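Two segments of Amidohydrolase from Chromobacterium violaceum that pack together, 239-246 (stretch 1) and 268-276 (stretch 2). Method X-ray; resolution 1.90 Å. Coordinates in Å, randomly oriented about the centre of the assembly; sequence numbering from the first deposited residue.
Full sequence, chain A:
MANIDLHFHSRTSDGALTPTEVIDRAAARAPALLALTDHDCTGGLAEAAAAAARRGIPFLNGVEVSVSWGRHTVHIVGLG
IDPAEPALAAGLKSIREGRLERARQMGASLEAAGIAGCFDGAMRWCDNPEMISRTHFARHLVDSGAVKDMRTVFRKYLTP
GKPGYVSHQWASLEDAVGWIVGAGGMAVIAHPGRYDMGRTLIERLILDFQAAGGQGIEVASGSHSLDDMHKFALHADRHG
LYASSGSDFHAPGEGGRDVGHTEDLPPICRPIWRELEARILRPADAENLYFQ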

# COMPACT_ATOMS: atom_id res chain seq x y z
N HIS A 239 15.74 16.33 1.51
CA HIS A 239 15.38 16.31 0.09
C HIS A 239 14.16 17.14 -0.29
O HIS A 239 13.76 17.18 -1.45
CB HIS A 239 15.29 14.87 -0.39
CG HIS A 239 16.58 14.12 -0.23
ND1 HIS A 239 17.63 14.28 -1.11
CD2 HIS A 239 17.01 13.27 0.72
CE1 HIS A 239 18.65 13.54 -0.71
NE2 HIS A 239 18.29 12.90 0.40
N GLY A 240 13.56 17.80 0.69
CA GLY A 240 12.37 18.59 0.43
C GLY A 240 11.17 17.74 0.09
O GLY A 240 10.31 18.16 -0.67
N LEU A 241 11.11 16.52 0.63
CA LEU A 241 9.94 15.65 0.42
C LEU A 241 8.81 15.98 1.40
O LEU A 241 9.06 16.33 2.56
CB LEU A 241 10.33 14.19 0.59
CG LEU A 241 11.32 13.61 -0.42
CD1 LEU A 241 11.72 12.20 -0.02
CD2 LEU A 241 10.70 13.62 -1.81
N TYR A 242 7.58 15.86 0.93
CA TYR A 242 6.39 16.01 1.77
C TYR A 242 6.10 14.71 2.52
O TYR A 242 6.31 13.62 1.99
CB TYR A 242 5.18 16.41 0.91
CG TYR A 242 5.38 17.78 0.30
CD1 TYR A 242 5.15 18.92 1.05
CD2 TYR A 242 5.85 17.92 -1.00
CE1 TYR A 242 5.37 20.18 0.51
CE2 TYR A 242 6.07 19.18 -1.56
CZ TYR A 242 5.82 20.31 -0.79
OH TYR A 242 6.03 21.57 -1.31
N ALA A 243 5.62 14.84 3.76
CA ALA A 243 5.44 13.69 4.63
C ALA A 243 4.03 13.16 4.57
O ALA A 243 3.07 13.93 4.66
CB ALA A 243 5.80 14.04 6.08
N SER A 244 3.91 11.85 4.43
CA SER A 244 2.62 11.21 4.42
C SER A 244 2.48 10.36 5.68
O SER A 244 3.48 10.05 6.34
CB SER A 244 2.46 10.33 3.19
OG SER A 244 1.11 9.95 3.07
N SER A 245 1.23 10.07 6.04
CA SER A 245 0.91 9.25 7.20
C SER A 245 -0.14 8.20 6.81
O SER A 245 -1.14 8.51 6.16
CB SER A 245 0.36 10.16 8.31
OG SER A 245 1.18 11.31 8.50
N GLY A 246 0.10 6.94 7.17
CA GLY A 246 -0.96 5.96 7.01
C GLY A 246 -0.78 4.74 7.89
O GLY A 246 0.34 4.34 8.19
N ILE A 268 9.04 19.06 12.11
CA ILE A 268 9.84 19.39 10.91
C ILE A 268 9.12 19.09 9.58
O ILE A 268 9.40 19.71 8.56
CB ILE A 268 11.21 18.67 10.92
CG1 ILE A 268 12.21 19.33 9.94
CG2 ILE A 268 11.04 17.18 10.61
CD1 ILE A 268 12.53 20.81 10.23
N CYS A 269 8.20 18.14 9.61
CA CYS A 269 7.57 17.65 8.39
C CYS A 269 6.64 18.66 7.74
O CYS A 269 5.95 19.42 8.41
CB CYS A 269 6.79 16.36 8.66
SG CYS A 269 7.81 14.99 9.26
N ARG A 270 6.63 18.63 6.41
CA ARG A 270 5.65 19.34 5.62
C ARG A 270 4.58 18.34 5.19
O ARG A 270 4.83 17.50 4.33
CB ARG A 270 6.32 19.96 4.39
CG ARG A 270 7.41 20.95 4.75
CD ARG A 270 7.79 21.82 3.58
NE ARG A 270 8.47 21.09 2.51
CZ ARG A 270 8.75 21.61 1.32
NH1 ARG A 270 8.38 22.86 1.05
NH2 ARG A 270 9.37 20.89 0.39
N PRO A 271 3.39 18.43 5.80
CA PRO A 271 2.39 17.37 5.59
C PRO A 271 1.90 17.32 4.15
O PRO A 271 1.53 18.34 3.58
CB PRO A 271 1.23 17.78 6.51
CG PRO A 271 1.83 18.75 7.49
CD PRO A 271 2.92 19.47 6.73
N ILE A 272 1.88 16.12 3.57
CA ILE A 272 1.50 15.99 2.17
C ILE A 272 0.04 16.39 1.90
O ILE A 272 -0.29 16.86 0.80
CB ILE A 272 1.77 14.56 1.65
CG1 ILE A 272 1.91 14.57 0.12
CG2 ILE A 272 0.70 13.59 2.16
CD1 ILE A 272 2.51 13.30 -0.45
N TRP A 273 -0.84 16.23 2.90
CA TRP A 273 -2.26 16.55 2.68
C TRP A 273 -2.52 18.03 2.38
O TRP A 273 -3.46 18.38 1.66
CB TRP A 273 -3.16 16.05 3.82
CG TRP A 273 -2.71 16.36 5.20
CD1 TRP A 273 -3.03 17.47 5.94
CD2 TRP A 273 -1.89 15.54 6.04
NE1 TRP A 273 -2.44 17.39 7.18
CE2 TRP A 273 -1.73 16.22 7.26
CE3 TRP A 273 -1.25 14.31 5.86
CZ2 TRP A 273 -0.97 15.69 8.32
CZ3 TRP A 273 -0.49 13.79 6.90
CH2 TRP A 273 -0.37 14.48 8.12
N ARG A 274 -1.66 18.90 2.91
CA ARG A 274 -1.78 20.32 2.58
C ARG A 274 -1.56 20.59 1.09
O ARG A 274 -2.10 21.55 0.53
CB ARG A 274 -0.82 21.14 3.44
CG ARG A 274 -1.11 21.02 4.93
CD ARG A 274 -0.18 21.90 5.75
NE ARG A 274 -0.33 21.67 7.19
CZ ARG A 274 0.55 22.08 8.10
NH1 ARG A 274 1.65 22.72 7.73
NH2 ARG A 274 0.33 21.83 9.39
N GLU A 275 -0.77 19.74 0.44
CA GLU A 275 -0.46 19.88 -0.99
C GLU A 275 -1.48 19.17 -1.90
O GLU A 275 -1.49 19.36 -3.11
CB GLU A 275 0.94 19.33 -1.28
CG GLU A 275 2.03 19.88 -0.34
CD GLU A 275 2.01 21.40 -0.25
OE1 GLU A 275 1.72 22.05 -1.28
OE2 GLU A 275 2.26 21.94 0.85
N LEU A 276 -2.31 18.32 -1.30
CA LEU A 276 -3.30 17.56 -2.06
C LEU A 276 -4.71 18.15 -2.02
O LEU A 276 -5.67 17.53 -2.50
CB LEU A 276 -3.31 16.09 -1.61
CG LEU A 276 -2.04 15.31 -1.96
CD1 LEU A 276 -1.86 14.10 -1.05
CD2 LEU A 276 -2.01 14.90 -3.43
O HOH W 1 10.20 18.69 3.51
O HOH W 2 8.26 16.50 5.25
O HOH W 3 4.93 23.73 -0.23

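The two stretches meet at a single β-bridge between Ala 243 and Pro 271. Ala 243 N donates to Arg 270 O at 2.8 Å, and Ile 272 N donates to Ala 243 O at 2.7 Å; both bonds are nearly straight. Pro 271, which has no amide hydrogen to offer, sits between the two bonding residues with its CA-to-CB bond directed away from the strand.

Tyr 242 is the side-chain centre of the contact. Its CA-to-CB bond points toward stretch 2, and chi1 near -65° (m) with chi2 of -80° sets the ring between two partners. The guanidinium of Arg 270 lies flat on it, centres 4.3 Å apart and planes at 21°, while Glu 275 CG lies over a ring face, 3.7 Å from the centroid. With chi1 and chi2 both m, Glu 275 folds its CG over the ring, 21° off the normal, in a CH-pi contact. A water lies 2.7 Å from Tyr 242 OH and bonds weakly to Glu 275 OE2 at 3.4 Å.

Arg 270 starts sideways, but its m, t, m chain brings its end back to stretch 1. Besides stacking, Arg 270 NH2 makes a weak hydrogen bond of 3.1 Å to Gly 240 O. Gly 240 closes a helix in a Schellman motif, and its positive phi favours glycine. Two further waters each donate to Leu 241 O, one accepting from Arg 270 NE and the other from Arg 270 N.

Closer packing around the bridge adds to the 564 Å² buried in total, both sides summed. Ala 243 CB approaches Cys 269 CB to 3.6 Å, and Ile 272, with chi1 t, places CG1 3.8 Å from Tyr 242 CB. The p rotamer of Trp 273 brings its indole edge near the strand, where CZ3 lies 3.4 Å from Ser 245 OG.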